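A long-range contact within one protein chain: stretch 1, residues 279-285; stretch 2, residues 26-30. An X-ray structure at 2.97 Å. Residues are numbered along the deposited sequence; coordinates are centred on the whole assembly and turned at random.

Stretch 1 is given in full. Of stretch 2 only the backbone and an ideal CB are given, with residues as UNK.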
# COMPACT_ATOMS: atom_id res chain seq x y z
N PRO A 279 25.19 -14.03 -12.45
CA PRO A 279 24.97 -13.39 -11.15
C PRO A 279 24.11 -14.21 -10.20
O PRO A 279 24.27 -14.09 -8.98
CB PRO A 279 24.28 -12.07 -11.52
CG PRO A 279 23.75 -12.28 -12.91
CD PRO A 279 24.74 -13.19 -13.57
N ILE A 280 23.22 -15.05 -10.72
CA ILE A 280 22.45 -15.94 -9.86
C ILE A 280 23.35 -17.00 -9.24
O ILE A 280 23.39 -17.16 -8.01
CB ILE A 280 21.28 -16.57 -10.65
CG1 ILE A 280 20.22 -15.52 -10.95
CG2 ILE A 280 20.68 -17.73 -9.88
CD1 ILE A 280 19.58 -14.92 -9.71
N THR A 281 24.08 -17.74 -10.07
CA THR A 281 24.96 -18.79 -9.58
C THR A 281 26.07 -18.23 -8.69
O THR A 281 26.49 -18.89 -7.73
CB THR A 281 25.55 -19.57 -10.75
OG1 THR A 281 24.50 -20.01 -11.62
CG2 THR A 281 26.34 -20.78 -10.26
N TRP A 282 26.56 -17.03 -9.00
CA TRP A 282 27.62 -16.43 -8.20
C TRP A 282 27.14 -16.16 -6.77
O TRP A 282 27.84 -16.48 -5.80
CB TRP A 282 28.10 -15.14 -8.86
CG TRP A 282 29.30 -14.52 -8.20
CD1 TRP A 282 30.58 -14.99 -8.23
CD2 TRP A 282 29.33 -13.32 -7.43
NE1 TRP A 282 31.40 -14.16 -7.51
CE2 TRP A 282 30.66 -13.12 -7.01
CE3 TRP A 282 28.35 -12.39 -7.04
CZ2 TRP A 282 31.04 -12.03 -6.23
CZ3 TRP A 282 28.74 -11.31 -6.26
CH2 TRP A 282 30.07 -11.14 -5.87
N LEU A 283 25.96 -15.56 -6.63
CA LEU A 283 25.45 -15.19 -5.31
C LEU A 283 25.14 -16.41 -4.45
O LEU A 283 25.34 -16.38 -3.23
CB LEU A 283 24.21 -14.32 -5.46
CG LEU A 283 24.43 -12.94 -6.08
CD1 LEU A 283 23.10 -12.23 -6.32
CD2 LEU A 283 25.34 -12.11 -5.20
N ILE A 284 24.67 -17.49 -5.06
CA ILE A 284 24.15 -18.62 -4.29
C ILE A 284 25.25 -19.61 -3.91
O ILE A 284 25.28 -20.09 -2.77
CB ILE A 284 23.03 -19.32 -5.08
CG1 ILE A 284 21.90 -18.34 -5.40
CG2 ILE A 284 22.49 -20.52 -4.31
CD1 ILE A 284 21.00 -18.80 -6.51
N ARG A 285 26.16 -19.92 -4.82
CA ARG A 285 27.14 -20.97 -4.58
C ARG A 285 28.56 -20.47 -4.40
O ARG A 285 29.35 -21.13 -3.72
CB ARG A 285 27.13 -21.98 -5.73
CG ARG A 285 25.80 -22.67 -5.93
CD ARG A 285 25.57 -23.71 -4.86
NE ARG A 285 25.73 -25.06 -5.37
CZ ARG A 285 26.62 -25.94 -4.91
NH1 ARG A 285 26.70 -27.15 -5.44
NH2 ARG A 285 27.44 -25.59 -3.93
N UNK A 26 15.35 -22.74 -12.59
CA UNK A 26 14.75 -21.44 -12.33
C UNK A 26 14.98 -21.05 -10.88
O UNK A 26 14.54 -21.75 -9.96
CB UNK A 26 13.25 -21.45 -12.65
N UNK A 27 15.67 -19.93 -10.67
CA UNK A 27 16.05 -19.52 -9.34
C UNK A 27 16.07 -18.00 -9.26
O UNK A 27 16.11 -17.31 -10.28
CB UNK A 27 17.41 -20.11 -8.96
N UNK A 28 16.03 -17.50 -8.03
CA UNK A 28 16.03 -16.06 -7.81
C UNK A 28 16.65 -15.77 -6.45
O UNK A 28 16.68 -16.62 -5.56
CB UNK A 28 14.61 -15.49 -7.90
N UNK A 29 17.15 -14.55 -6.30
CA UNK A 29 17.77 -14.08 -5.07
C UNK A 29 16.97 -12.89 -4.56
O UNK A 29 16.76 -11.92 -5.29
CB UNK A 29 19.24 -13.71 -5.29
N UNK A 30 16.54 -12.95 -3.30
CA UNK A 30 15.77 -11.89 -2.67
C UNK A 30 16.63 -11.23 -1.60
O UNK A 30 17.05 -11.90 -0.65
CB UNK A 30 14.47 -12.43 -2.07

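Stretch 1 is a helix that lays Ile280, Leu283 and Ile284 toward a strand, a spacing of three and four residues that gathers them on one face. The helix and strand axes approach to 8.6 Å, and their directions differ by 63°, so the strand crosses that face obliquely. What the helix offers there is aliphatic carbon, with no charge and no side-chain donor or acceptor.

Position 26 sends its CA-to-CB bond away from the helix, and nothing of stretch 1 lies within 5.5 Å of the ideal CB. The helix therefore sets no limit here, and a side chain of almost any size or character would be compatible with it. The deposited residue is Phe26, whose ring makes no contact with stretch 1.

At position 27 the extended backbone, with phi/psi of -148/162, turns CB toward the helix. The ideal CB already lies 4.1 Å from Ile280 CG2 and 4.5 Å from Ile284 CD1, close to packing distance before any further atom is added. A small apolar residue suits this place best; serine would fit by size but would find no polar partner in stretch 1, and a longer chain would have to steer around the two isoleucines. The residue is Ala27, whose CB packs against Ile280 CG2 at 4.1 Å.

Position 28 points away again, its ideal CB 5.3 Å from Ile280 CD1. The side chain is left free by the helix, so many kinds would serve. Ala28 fills it, and its contact is made by backbone: Ile280 CD1 rests 4.2 Å from Ala28 CA.

Position 29 returns toward the helix with more room than 27. Its ideal CB stands 4.3 Å from Leu283 CD1, 4.6 Å from Ile280 CD1 and 5.3 Å from Ile284 CG1, an aliphatic setting that a medium apolar side chain could fill; valine, isoleucine or perhaps leucine are candidates, with the beta-branched pair favoured in a strand. Val29 is found, in the t rotamer. Val29 CG2 lies 3.9 Å from Ile284 CG1 and 4.1 Å from Ile280 CD1, and both CG1 and CG2 of Val29 come to 4.1 Å from Leu283 CD1. Touching all three helix residues, it has the largest covered area in this contact.

Position 30 has nothing of stretch 1 within 5.5 Å of its ideal CB, so the helix leaves the choice open. Phe30 occupies it and makes no contact with stretch 1.

Stretch 2 (26-30) FAAVF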
# COMPACT_ATOMS: atom_id res chain seq x y z
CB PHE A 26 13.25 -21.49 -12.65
CG PHE A 26 12.49 -20.25 -12.24
CD1 PHE A 26 11.90 -20.16 -10.99
CD2 PHE A 26 12.37 -19.18 -13.10
CE1 PHE A 26 11.21 -19.02 -10.61
CE2 PHE A 26 11.67 -18.05 -12.73
CZ PHE A 26 11.09 -17.97 -11.49
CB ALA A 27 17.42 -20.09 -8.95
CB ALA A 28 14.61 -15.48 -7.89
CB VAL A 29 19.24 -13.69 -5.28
CG1 VAL A 29 19.79 -12.97 -4.06
CG2 VAL A 29 20.07 -14.93 -5.60
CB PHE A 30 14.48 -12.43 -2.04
CG PHE A 30 13.46 -12.95 -3.03
CD1 PHE A 30 13.75 -13.05 -4.38
CD2 PHE A 30 12.21 -13.34 -2.59
CE1 PHE A 30 12.81 -13.54 -5.26
CE2 PHE A 30 11.27 -13.83 -3.47
CZ PHE A 30 11.57 -13.92 -4.81
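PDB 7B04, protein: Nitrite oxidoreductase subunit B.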